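Local coordinates for uric acid degradation bifunctional protein PucL (PDB 6A4M) that probably catalyses the oxidation of urate through its uricase part and, as a bifunctional enzyme, a later decarboxylation in uric acid breakdown, at residues R32-V36 / R129-R133. Coordinates in Å, arbitrary orientation, origin at the centre of the assembly. Residue numbers count along the deposited sequence, not the author numbering.
Sequences RDNTV and RLVFR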
ATOM      1  N   ARG A  32      -1.483 -13.461   4.500  1.00 35.07           N
ATOM      2  CA  ARG A  32      -2.113 -12.705   5.584  1.00 34.47           C
ATOM      3  C   ARG A  32      -3.201 -13.565   6.220  1.00 33.87           C
ATOM      4  O   ARG A  32      -4.070 -14.087   5.513  1.00 34.29           O
ATOM      5  CB  ARG A  32      -2.761 -11.421   5.050  1.00 34.30           C
ATOM      6  CG  ARG A  32      -1.822 -10.417   4.397  1.00 33.91           C
ATOM      7  CD  ARG A  32      -2.607  -9.349   3.642  1.00 33.76           C
ATOM      8  NE  ARG A  32      -1.756  -8.511   2.792  1.00 33.60           N
ATOM      9  CZ  ARG A  32      -2.179  -7.752   1.774  1.00 33.01           C
ATOM     10  NH1 ARG A  32      -3.466  -7.698   1.429  1.00 32.68           N
ATOM     11  NH2 ARG A  32      -1.296  -7.038   1.081  1.00 32.57           N
ATOM     12  N   ASP A  33      -3.163 -13.708   7.545  1.00 33.20           N
ATOM     13  CA  ASP A  33      -4.233 -14.401   8.272  1.00 33.61           C
ATOM     14  C   ASP A  33      -5.577 -13.661   8.188  1.00 32.87           C
ATOM     15  O   ASP A  33      -6.627 -14.300   8.239  1.00 33.26           O
ATOM     16  CB  ASP A  33      -3.844 -14.631   9.742  1.00 34.97           C
ATOM     17  CG  ASP A  33      -2.788 -15.731   9.918  1.00 36.52           C
ATOM     18  OD1 ASP A  33      -2.534 -16.512   8.971  1.00 37.59           O
ATOM     19  OD2 ASP A  33      -2.212 -15.823  11.025  1.00 36.78           O
ATOM     20  N   ASN A  34      -5.536 -12.332   8.049  1.00 31.99           N
ATOM     21  CA  ASN A  34      -6.729 -11.479   7.942  1.00 31.25           C
ATOM     22  C   ASN A  34      -7.699 -11.652   9.127  1.00 30.96           C
ATOM     23  O   ASN A  34      -8.918 -11.559   8.968  1.00 30.71           O
ATOM     24  CB  ASN A  34      -7.448 -11.704   6.590  1.00 31.31           C
ATOM     25  CG  ASN A  34      -6.751 -11.028   5.413  1.00 31.23           C
ATOM     26  OD1 ASN A  34      -5.921 -10.127   5.578  1.00 30.41           O
ATOM     27  ND2 ASN A  34      -7.119 -11.447   4.201  1.00 30.70           N
ATOM     28  N   THR A  35      -7.142 -11.883  10.316  1.00 31.02           N
ATOM     29  CA  THR A  35      -7.933 -12.065  11.539  1.00 30.72           C
ATOM     30  C   THR A  35      -8.694 -10.794  11.900  1.00 30.99           C
ATOM     31  O   THR A  35      -9.833 -10.857  12.353  1.00 31.22           O
ATOM     32  CB  THR A  35      -7.038 -12.464  12.726  1.00 30.50           C
ATOM     33  OG1 THR A  35      -6.271 -13.617  12.375  1.00 31.27           O
ATOM     34  CG2 THR A  35      -7.866 -12.769  13.967  1.00 30.40           C
ATOM     35  N   VAL A  36      -8.044  -9.648  11.722  1.00 31.57           N
ATOM     36  CA  VAL A  36      -8.704  -8.350  11.816  1.00 31.82           C
ATOM     37  C   VAL A  36      -8.155  -7.434  10.717  1.00 32.56           C
ATOM     38  O   VAL A  36      -6.945  -7.353  10.498  1.00 31.91           O
ATOM     39  CB  VAL A  36      -8.574  -7.723  13.227  1.00 31.69           C
ATOM     40  CG1 VAL A  36      -7.119  -7.605  13.668  1.00 31.70           C
ATOM     41  CG2 VAL A  36      -9.278  -6.374  13.292  1.00 31.82           C
ATOM     42  N   ARG A 129      -2.492 -14.764  17.883  1.00 50.00           N
ATOM     43  CA  ARG A 129      -3.551 -14.734  16.875  1.00 50.87           C
ATOM     44  C   ARG A 129      -4.753 -13.923  17.382  1.00 48.92           C
ATOM     45  O   ARG A 129      -5.795 -13.885  16.722  1.00 49.03           O
ATOM     46  CB  ARG A 129      -3.981 -16.163  16.525  1.00 53.62           C
ATOM     47  CG  ARG A 129      -2.838 -17.059  16.058  1.00 56.57           C
ATOM     48  CD  ARG A 129      -3.307 -18.474  15.755  1.00 59.29           C
ATOM     49  NE  ARG A 129      -4.290 -18.494  14.673  1.00 62.08           N
ATOM     50  CZ  ARG A 129      -4.018 -18.347  13.373  1.00 63.56           C
ATOM     51  NH1 ARG A 129      -2.768 -18.172  12.934  1.00 63.65           N
ATOM     52  NH2 ARG A 129      -5.015 -18.376  12.491  1.00 64.73           N
ATOM     53  N   LEU A 130      -4.596 -13.278  18.545  1.00 46.52           N
ATOM     54  CA  LEU A 130      -5.665 -12.522  19.208  1.00 44.92           C
ATOM     55  C   LEU A 130      -5.336 -11.035  19.391  1.00 42.53           C
ATOM     56  O   LEU A 130      -6.162 -10.185  19.069  1.00 42.78           O
ATOM     57  CB  LEU A 130      -5.970 -13.143  20.577  1.00 45.45           C
ATOM     58  CG  LEU A 130      -6.265 -14.649  20.613  1.00 46.03           C
ATOM     59  CD1 LEU A 130      -6.534 -15.095  22.043  1.00 46.03           C
ATOM     60  CD2 LEU A 130      -7.440 -15.013  19.713  1.00 45.80           C
ATOM     61  N   VAL A 131      -4.150 -10.729  19.919  1.00 40.13           N
ATOM     62  CA  VAL A 131      -3.759  -9.350  20.251  1.00 38.81           C
ATOM     63  C   VAL A 131      -2.993  -8.706  19.093  1.00 37.26           C
ATOM     64  O   VAL A 131      -1.986  -9.249  18.635  1.00 37.71           O
ATOM     65  CB  VAL A 131      -2.897  -9.295  21.537  1.00 38.34           C
ATOM     66  CG1 VAL A 131      -2.622  -7.851  21.948  1.00 38.07           C
ATOM     67  CG2 VAL A 131      -3.580 -10.052  22.671  1.00 38.22           C
ATOM     68  N   PHE A 132      -3.468  -7.544  18.642  1.00 35.75           N
ATOM     69  CA  PHE A 132      -2.875  -6.823  17.514  1.00 34.97           C
ATOM     70  C   PHE A 132      -2.637  -5.354  17.854  1.00 33.81           C
ATOM     71  O   PHE A 132      -3.490  -4.709  18.457  1.00 33.13           O
ATOM     72  CB  PHE A 132      -3.793  -6.898  16.293  1.00 34.84           C
ATOM     73  CG  PHE A 132      -4.001  -8.291  15.771  1.00 34.50           C
ATOM     74  CD1 PHE A 132      -5.004  -9.098  16.293  1.00 34.10           C
ATOM     75  CD2 PHE A 132      -3.207  -8.792  14.746  1.00 34.62           C
ATOM     76  CE1 PHE A 132      -5.203 -10.383  15.815  1.00 33.84           C
ATOM     77  CE2 PHE A 132      -3.404 -10.080  14.259  1.00 34.42           C
ATOM     78  CZ  PHE A 132      -4.404 -10.876  14.797  1.00 33.94           C
ATOM     79  N   ARG A 133      -1.477  -4.835  17.461  1.00 33.74           N
ATOM     80  CA  ARG A 133      -1.230  -3.391  17.465  1.00 33.79           C
ATOM     81  C   ARG A 133      -1.941  -2.765  16.263  1.00 32.99           C
ATOM     82  O   ARG A 133      -1.927  -3.337  15.177  1.00 32.23           O
ATOM     83  CB  ARG A 133       0.275  -3.077  17.401  1.00 34.13           C
ATOM     84  CG  ARG A 133       0.605  -1.609  17.121  1.00 35.02           C
ATOM     85  CD  ARG A 133       2.037  -1.244  17.490  1.00 35.34           C
ATOM     86  NE  ARG A 133       2.995  -2.118  16.812  1.00 36.17           N
ATOM     87  CZ  ARG A 133       3.875  -2.945  17.390  1.00 36.24           C
ATOM     88  NH1 ARG A 133       4.010  -3.044  18.712  1.00 35.88           N
ATOM     89  NH2 ARG A 133       4.659  -3.683  16.614  1.00 37.70           N
TER
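Start with the ring of F132. With chi1 near -63° (m) and chi2 at 87°, it reaches out from strand 131-134 to the loop 32-36, which runs into strand 36-45 at V36. There V36, in the p rotamer, sets CG1 over one face: 3.9 Å from the centroid of the F132 ring, a CH-pi contact, and 3.7 Å from F132 CD1. T35, an m rotamer with its CA-to-CB bond pointing toward 129-133, comes at the same ring obliquely, its CB 3.7 Å from F132 CZ, while T35 CG2 packs 3.6 Å from the carbonyl O of R129. Both V36 and F132 also touch F114 of strand 104-121, which pairs antiparallel with strand 36-45 and with 131-134, so the contact bridges two neighbours of that strand in the antiparallel sheet of the T-fold (tunnelling fold) of uricases. Farther out, R129 starts sideways at its CA-to-CB bond, then bends at chi3 (62°, p) and chi4 (76°), carrying its guanidinium to D33. D33 is m (chi1 -73°), its CA-to-CB bond directed toward 129-133, and its OD2 lies 3.1 Å from R129 NH1 in a solvent-exposed salt bridge.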